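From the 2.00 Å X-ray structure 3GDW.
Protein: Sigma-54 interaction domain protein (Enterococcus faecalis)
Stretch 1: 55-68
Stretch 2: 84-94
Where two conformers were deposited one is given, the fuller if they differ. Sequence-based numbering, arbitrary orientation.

Stretch 1, residues 55-68: VITQKESLNNGILL
Stretch 2 (84-94) EETGIRTKAIT

Stretch 55-68 runs from a helix through a short 3-10 segment (Lys59-Ser61) and a turn to its strand, stretch 84-94 from a helix through a short loop. Strands 66-68 and 90-93 pair in parallel, their axes 18° apart; the stretches bury 755 Å², both sides summed. Glu85 (chi1 t) only approaches, its OE2 4.3 Å from Ile56 CD1. Thr86 (chi1 p) closes the helix and points toward stretch 1, setting CG2 4.0 Å from CG1 of buried Val55. Its carbonyl accepts a hydrogen bond from Lys59, extended through chi1-chi3 (t) and turned at chi4 (p), with NZ 2.6 Å from Thr86 O. Gly87 leaves the helix at phi/psi 76/5, a positive phi that favours glycine, while Thr86 OG1 accepts from Ile88 N at 3.0 Å.

Ile88 (chi1 m, chi2 m; phi/psi -80/128) is the most covered residue, its CG2 3.5 Å from Ile66 CD1 and 3.6 Å from Leu62 O. Leu62-Gly65 forms a type I turn, which Arg89 (m, t, m) reaches through a water accepting from Arg89 NE (2.8 Å) and donating to Asn63 O (2.7 Å). Gly65, at 98/175, lies with CA 3.1 Å from Arg89 O; a CB would crowd that oxygen and the preceding carbonyl.

In the extended ladder, Ile66 N donates to Arg89 O (2.8 Å), Lys91 N to Ile66 O (3.0 Å), Leu68 N to Lys91 O (2.9 Å) and Ile93 N to Leu68 O (2.8 Å). Ile66 thus pairs with Thr90, Leu67 with Lys91 and Leu68 with Ala92, at CA-CA 4.6, 5.1 and 4.5 Å. Thr90 (m) and Ala92 share a face with buried, apolar Ile66 and Leu68 (both m, t): Thr90 CG2 lies 3.8 Å from Leu68 CG, compact Ala92 CB 4.1 Å from Leu68 CB. Partly exposed Lys91 shares the other with Leu67 (t, p), its charged end leading away. Buried Ile93 (m, t) brings CD1 3.9 Å from Leu67 CD1, an apolar pair.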

ATOM      1  N   VAL B  55      22.559   0.469  -5.332  1.00 39.24           N
ATOM      2  CA  VAL B  55      22.974  -0.826  -4.820  1.00 39.17           C
ATOM      3  C   VAL B  55      24.477  -1.039  -5.065  1.00 40.13           C
ATOM      4  O   VAL B  55      25.211  -1.408  -4.139  1.00 39.83           O
ATOM      5  CB  VAL B  55      22.101  -1.968  -5.416  1.00 38.87           C
ATOM      6  CG1 VAL B  55      22.754  -3.323  -5.216  1.00 38.33           C
ATOM      7  CG2 VAL B  55      20.710  -1.955  -4.781  1.00 36.88           C
ATOM      8  N   ILE B  56      24.932  -0.768  -6.292  1.00 40.72           N
ATOM      9  CA  ILE B  56      26.336  -0.988  -6.679  1.00 41.55           C
ATOM     10  C   ILE B  56      27.308  -0.159  -5.829  1.00 42.44           C
ATOM     11  O   ILE B  56      28.341  -0.667  -5.375  1.00 42.46           O
ATOM     12  CB  ILE B  56      26.560  -0.770  -8.205  1.00 41.38           C
ATOM     13  CG1 ILE B  56      26.055  -1.999  -8.976  1.00 41.32           C
ATOM     14  CG2 ILE B  56      28.038  -0.446  -8.502  1.00 42.10           C
ATOM     15  CD1 ILE B  56      26.386  -2.049 -10.480  1.00 43.53           C
ATOM     16  N   THR B  57      26.951   1.102  -5.607  1.00 43.14           N
ATOM     17  CA  THR B  57      27.692   2.004  -4.733  1.00 44.34           C
ATOM     18  C   THR B  57      27.854   1.427  -3.333  1.00 44.65           C
ATOM     19  O   THR B  57      28.955   1.382  -2.800  1.00 44.49           O
ATOM     20  CB  THR B  57      26.954   3.361  -4.616  1.00 44.33           C
ATOM     21  OG1 THR B  57      26.959   4.011  -5.894  1.00 45.23           O
ATOM     22  CG2 THR B  57      27.612   4.262  -3.580  1.00 45.05           C
ATOM     23  N   GLN B  58      26.744   0.989  -2.749  1.00 45.33           N
ATOM     24  CA  GLN B  58      26.714   0.581  -1.352  1.00 46.06           C
ATOM     25  C   GLN B  58      26.944  -0.915  -1.158  1.00 46.29           C
ATOM     26  O   GLN B  58      26.662  -1.444  -0.078  1.00 46.86           O
ATOM     27  CB  GLN B  58      25.371   0.955  -0.748  1.00 46.08           C
ATOM     28  CG  GLN B  58      24.917   2.354  -1.055  1.00 48.06           C
ATOM     29  CD  GLN B  58      23.652   2.706  -0.298  1.00 51.39           C
ATOM     30  OE1 GLN B  58      22.752   1.885  -0.151  1.00 51.15           O
ATOM     31  NE2 GLN B  58      23.584   3.936   0.201  1.00 54.01           N
ATOM     32  N   LYS B  59      27.451  -1.590  -2.188  1.00 46.18           N
ATOM     33  CA  LYS B  59      27.641  -3.041  -2.156  1.00 46.63           C
ATOM     34  C   LYS B  59      28.195  -3.552  -0.814  1.00 46.54           C
ATOM     35  O   LYS B  59      27.656  -4.504  -0.233  1.00 46.32           O
ATOM     36  CB  LYS B  59      28.542  -3.498  -3.304  1.00 46.73           C
ATOM     37  CG  LYS B  59      28.615  -5.014  -3.447  1.00 48.05           C
ATOM     38  CD  LYS B  59      29.464  -5.424  -4.631  1.00 49.57           C
ATOM     39  CE  LYS B  59      29.098  -6.825  -5.087  1.00 51.06           C
ATOM     40  NZ  LYS B  59      27.884  -6.830  -5.956  1.00 51.08           N
ATOM     41  N   GLU B  60      29.242  -2.887  -0.322  1.00 46.36           N
ATOM     42  CA  GLU B  60      29.963  -3.327   0.887  1.00 46.24           C
ATOM     43  C   GLU B  60      29.151  -3.199   2.177  1.00 45.13           C
ATOM     44  O   GLU B  60      29.493  -3.813   3.186  1.00 45.31           O
ATOM     45  CB  GLU B  60      31.315  -2.599   1.041  1.00 46.59           C
ATOM     46  CG  GLU B  60      32.183  -2.489  -0.228  1.00 48.92           C
ATOM     47  CD  GLU B  60      32.303  -3.796  -1.028  1.00 51.73           C
ATOM     48  OE1 GLU B  60      32.270  -4.899  -0.423  1.00 52.87           O
ATOM     49  OE2 GLU B  60      32.434  -3.706  -2.276  1.00 52.06           O
ATOM     50  N   SER B  61      28.087  -2.403   2.142  1.00 43.69           N
ATOM     51  CA  SER B  61      27.212  -2.219   3.302  1.00 42.48           C
ATOM     52  C   SER B  61      25.944  -3.088   3.209  1.00 41.10           C
ATOM     53  O   SER B  61      25.077  -3.052   4.086  1.00 41.09           O
ATOM     54  CB  SER B  61      26.845  -0.742   3.457  1.00 42.49           C
ATOM     55  OG  SER B  61      26.185  -0.266   2.294  1.00 44.02           O
ATOM     56  N   LEU B  62      25.856  -3.870   2.139  1.00 39.47           N
ATOM     57  CA  LEU B  62      24.692  -4.694   1.866  1.00 37.84           C
ATOM     58  C   LEU B  62      25.084  -6.180   1.876  1.00 37.15           C
ATOM     59  O   LEU B  62      24.557  -6.983   1.092  1.00 37.45           O
ATOM     60  CB  LEU B  62      24.052  -4.273   0.531  1.00 37.63           C
ATOM     61  CG  LEU B  62      23.508  -2.833   0.425  1.00 36.37           C
ATOM     62  CD1 LEU B  62      23.241  -2.431  -1.020  1.00 34.85           C
ATOM     63  CD2 LEU B  62      22.246  -2.648   1.261  1.00 34.80           C
ATOM     64  N   ASN B  63      25.984  -6.526   2.800  1.00 35.64           N
ATOM     65  CA  ASN B  63      26.487  -7.896   2.992  1.00 34.64           C
ATOM     66  C   ASN B  63      25.448  -8.913   3.429  1.00 33.16           C
ATOM     67  O   ASN B  63      25.666 -10.116   3.278  1.00 32.87           O
ATOM     68  CB  ASN B  63      27.613  -7.952   4.036  1.00 35.08           C
ATOM     69  CG  ASN B  63      28.501  -6.744   4.011  1.00 36.12           C
ATOM     70  OD1 ASN B  63      28.123  -5.671   4.483  1.00 37.83           O
ATOM     71  ND2 ASN B  63      29.703  -6.913   3.492  1.00 38.49           N
ATOM     72  N   ASN B  64      24.350  -8.445   4.010  1.00 31.20           N
ATOM     73  CA  ASN B  64      23.317  -9.362   4.496  1.00 29.98           C
ATOM     74  C   ASN B  64      22.036  -9.341   3.674  1.00 28.96           C
ATOM     75  O   ASN B  64      20.975  -9.791   4.121  1.00 28.36           O
ATOM     76  CB  ASN B  64      23.057  -9.133   5.983  1.00 29.76           C
ATOM     77  CG  ASN B  64      24.252  -9.482   6.808  1.00 31.32           C
ATOM     78  OD1 ASN B  64      24.794 -10.584   6.691  1.00 31.02           O
ATOM     79  ND2 ASN B  64      24.712  -8.539   7.607  1.00 32.58           N
ATOM     80  N   GLY B  65      22.162  -8.836   2.459  1.00 27.74           N
ATOM     81  CA  GLY B  65      21.096  -8.943   1.492  1.00 27.72           C
ATOM     82  C   GLY B  65      20.242  -7.696   1.401  1.00 27.44           C
ATOM     83  O   GLY B  65      20.412  -6.733   2.153  1.00 28.13           O
ATOM     84  N   ILE B  66      19.318  -7.728   0.460  1.00 27.29           N
ATOM     85  CA  ILE B  66      18.479  -6.576   0.122  1.00 27.17           C
ATOM     86  C   ILE B  66      17.028  -7.024   0.132  1.00 27.21           C
ATOM     87  O   ILE B  66      16.714  -8.105  -0.377  1.00 26.90           O
ATOM     88  CB  ILE B  66      18.818  -6.080  -1.322  1.00 27.56           C
ATOM     89  CG1 ILE B  66      20.233  -5.487  -1.380  1.00 27.29           C
ATOM     90  CG2 ILE B  66      17.733  -5.111  -1.852  1.00 27.57           C
ATOM     91  CD1 ILE B  66      20.752  -5.238  -2.829  1.00 28.56           C
ATOM     92  N   LEU B  67      16.141  -6.206   0.699  1.00 26.55           N
ATOM     93  CA  LEU B  67      14.722  -6.430   0.547  1.00 26.04           C
ATOM     94  C   LEU B  67      14.086  -5.307  -0.296  1.00 26.33           C
ATOM     95  O   LEU B  67      14.110  -4.142   0.111  1.00 26.35           O
ATOM     96  CB  LEU B  67      14.069  -6.497   1.942  1.00 25.66           C
ATOM     97  CG  LEU B  67      12.561  -6.660   1.990  1.00 25.76           C
ATOM     98  CD1 LEU B  67      12.154  -8.070   1.488  1.00 24.74           C
ATOM     99  CD2 LEU B  67      12.069  -6.402   3.415  1.00 25.57           C
ATOM    100  N   LEU B  68      13.534  -5.672  -1.453  1.00 26.51           N
ATOM    101  CA  LEU B  68      12.764  -4.746  -2.313  1.00 27.14           C
ATOM    102  C   LEU B  68      11.294  -4.871  -1.982  1.00 26.87           C
ATOM    103  O   LEU B  68      10.723  -5.970  -2.066  1.00 27.47           O
ATOM    104  CB  LEU B  68      12.929  -5.088  -3.801  1.00 26.61           C
ATOM    105  CG  LEU B  68      14.351  -5.076  -4.377  1.00 29.33           C
ATOM    106  CD1 LEU B  68      14.297  -5.175  -5.909  1.00 31.33           C
ATOM    107  CD2 LEU B  68      15.151  -3.812  -3.968  1.00 28.68           C
ATOM    108  N   GLU B  84      21.142 -11.406  -9.958  1.00 35.03           N
ATOM    109  CA  GLU B  84      21.899 -11.846 -11.139  1.00 36.08           C
ATOM    110  C   GLU B  84      23.047 -10.891 -11.459  1.00 36.38           C
ATOM    111  O   GLU B  84      24.130 -11.338 -11.799  1.00 36.43           O
ATOM    112  CB  GLU B  84      21.003 -11.952 -12.379  1.00 36.42           C
ATOM    113  CG  GLU B  84      19.913 -13.009 -12.329  1.00 37.83           C
ATOM    114  CD  GLU B  84      20.452 -14.415 -12.232  1.00 39.93           C
ATOM    115  OE1 GLU B  84      21.346 -14.790 -13.031  1.00 39.11           O
ATOM    116  OE2 GLU B  84      19.971 -15.147 -11.340  1.00 41.82           O
ATOM    117  N   GLU B  85      22.791  -9.583 -11.375  1.00 36.69           N
ATOM    118  CA  GLU B  85      23.777  -8.563 -11.765  1.00 36.93           C
ATOM    119  C   GLU B  85      24.864  -8.304 -10.707  1.00 37.05           C
ATOM    120  O   GLU B  85      26.034  -8.133 -11.047  1.00 37.13           O
ATOM    121  CB  GLU B  85      23.085  -7.246 -12.163  1.00 36.52           C
ATOM    122  CG  GLU B  85      24.052  -6.148 -12.660  1.00 36.35           C
ATOM    123  CD  GLU B  85      23.346  -4.953 -13.306  1.00 36.70           C
ATOM    124  OE1 GLU B  85      22.109  -5.012 -13.525  1.00 34.83           O
ATOM    125  OE2 GLU B  85      24.040  -3.951 -13.607  1.00 37.13           O
ATOM    126  N   THR B  86      24.476  -8.260  -9.438  1.00 37.34           N
ATOM    127  CA  THR B  86      25.410  -7.911  -8.361  1.00 37.34           C
ATOM    128  C   THR B  86      25.803  -9.124  -7.504  1.00 37.24           C
ATOM    129  O   THR B  86      26.806  -9.089  -6.795  1.00 37.63           O
ATOM    130  CB  THR B  86      24.816  -6.834  -7.400  1.00 37.45           C
ATOM    131  OG1 THR B  86      23.833  -7.446  -6.566  1.00 36.43           O
ATOM    132  CG2 THR B  86      24.181  -5.679  -8.159  1.00 37.21           C
ATOM    133  N   GLY B  87      24.996 -10.180  -7.531  1.00 37.10           N
ATOM    134  CA  GLY B  87      25.239 -11.332  -6.654  1.00 36.48           C
ATOM    135  C   GLY B  87      24.837 -11.106  -5.198  1.00 36.32           C
ATOM    136  O   GLY B  87      25.077 -11.969  -4.350  1.00 36.52           O
ATOM    137  N   ILE B  88      24.236  -9.956  -4.906  1.00 35.36           N
ATOM    138  CA  ILE B  88      23.719  -9.673  -3.567  1.00 35.30           C
ATOM    139  C   ILE B  88      22.370 -10.370  -3.418  1.00 34.76           C
ATOM    140  O   ILE B  88      21.493 -10.215  -4.273  1.00 34.81           O
ATOM    141  CB  ILE B  88      23.556  -8.149  -3.322  1.00 35.24           C
ATOM    142  CG1 ILE B  88      24.905  -7.422  -3.413  1.00 36.42           C
ATOM    143  CG2 ILE B  88      22.860  -7.876  -1.989  1.00 36.05           C
ATOM    144  CD1 ILE B  88      25.852  -7.710  -2.241  1.00 38.41           C
ATOM    145  N   ARG B  89      22.216 -11.149  -2.353  1.00 34.04           N
ATOM    146  CA  ARG B  89      20.948 -11.838  -2.058  1.00 33.77           C
ATOM    147  C   ARG B  89      19.821 -10.819  -1.928  1.00 32.87           C
ATOM    148  O   ARG B  89      19.938  -9.849  -1.182  1.00 32.50           O
ATOM    149  CB  ARG B  89      21.047 -12.661  -0.770  1.00 33.68           C
ATOM    150  CG  ARG B  89      22.231 -13.609  -0.711  1.00 36.06           C
ATOM    151  CD  ARG B  89      22.209 -14.489   0.552  1.00 39.58           C
ATOM    152  NE  ARG B  89      21.957 -13.735   1.790  1.00 42.31           N
ATOM    153  CZ  ARG B  89      20.882 -13.890   2.567  1.00 43.52           C
ATOM    154  NH1 ARG B  89      20.741 -13.162   3.668  1.00 44.54           N
ATOM    155  NH2 ARG B  89      19.945 -14.776   2.251  1.00 43.67           N
ATOM    156  N   THR B  90      18.746 -11.037  -2.676  1.00 32.31           N
ATOM    157  CA  THR B  90      17.608 -10.106  -2.706  1.00 31.83           C
ATOM    158  C   THR B  90      16.308 -10.901  -2.572  1.00 31.87           C
ATOM    159  O   THR B  90      16.198 -12.003  -3.117  1.00 32.30           O
ATOM    160  CB  THR B  90      17.645  -9.257  -4.008  1.00 31.70           C
ATOM    161  OG1 THR B  90      18.949  -8.697  -4.158  1.00 31.56           O
ATOM    162  CG2 THR B  90      16.631  -8.125  -3.996  1.00 31.02           C
ATOM    163  N   LYS B  91      15.372 -10.399  -1.769  1.00 30.89           N
ATOM    164  CA  LYS B  91      13.996 -10.891  -1.762  1.00 30.55           C
ATOM    165  C   LYS B  91      13.169  -9.677  -2.183  1.00 30.31           C
ATOM    166  O   LYS B  91      13.519  -8.557  -1.833  1.00 29.50           O
ATOM    167  CB  LYS B  91      13.560 -11.387  -0.363  1.00 30.24           C
ATOM    168  CG  LYS B  91      14.251 -12.712   0.122  1.00 31.96           C
ATOM    169  CD  LYS B  91      13.358 -13.908  -0.073  1.00 34.93           C
ATOM    170  CE  LYS B  91      14.121 -15.227   0.053  1.00 37.94           C
ATOM    171  NZ  LYS B  91      13.167 -16.358  -0.157  1.00 38.65           N
ATOM    172  N   ALA B  92      12.120  -9.907  -2.970  1.00 30.33           N
ATOM    173  CA  ALA B  92      11.205  -8.853  -3.412  1.00 29.50           C
ATOM    174  C   ALA B  92       9.760  -9.172  -2.988  1.00 29.30           C
ATOM    175  O   ALA B  92       9.303 -10.306  -3.101  1.00 28.87           O
ATOM    176  CB  ALA B  92      11.289  -8.679  -4.921  1.00 30.30           C
ATOM    177  N   ILE B  93       9.062  -8.172  -2.469  1.00 28.05           N
ATOM    178  CA  ILE B  93       7.693  -8.363  -2.003  1.00 27.33           C
ATOM    179  C   ILE B  93       6.799  -7.307  -2.649  1.00 26.30           C
ATOM    180  O   ILE B  93       7.071  -6.111  -2.513  1.00 26.57           O
ATOM    181  CB  ILE B  93       7.637  -8.263  -0.448  1.00 28.03           C
ATOM    182  CG1 ILE B  93       8.335  -9.488   0.160  1.00 27.30           C
ATOM    183  CG2 ILE B  93       6.190  -8.119   0.062  1.00 28.85           C
ATOM    184  CD1 ILE B  93       8.551  -9.421   1.657  1.00 29.20           C
ATOM    185  N   THR B  94       5.752  -7.767  -3.346  0.50 25.84           N
ATOM    186  CA  THR B  94       4.734  -6.904  -3.965  0.50 24.64           C
ATOM    187  C   THR B  94       3.611  -6.532  -2.990  0.50 23.81           C
ATOM    188  O   THR B  94       3.544  -7.063  -1.881  0.50 23.08           O
ATOM    189  CB  THR B  94       4.052  -7.587  -5.192  0.50 25.16           C
ATOM    190  OG1 THR B  94       3.368  -8.775  -4.777  0.50 25.62           O
ATOM    191  CG2 THR B  94       5.051  -7.947  -6.245  0.50 25.10           C
TER
HETATM  192  O   HOH W   1      24.202 -12.180   2.397  1.00 47.91           O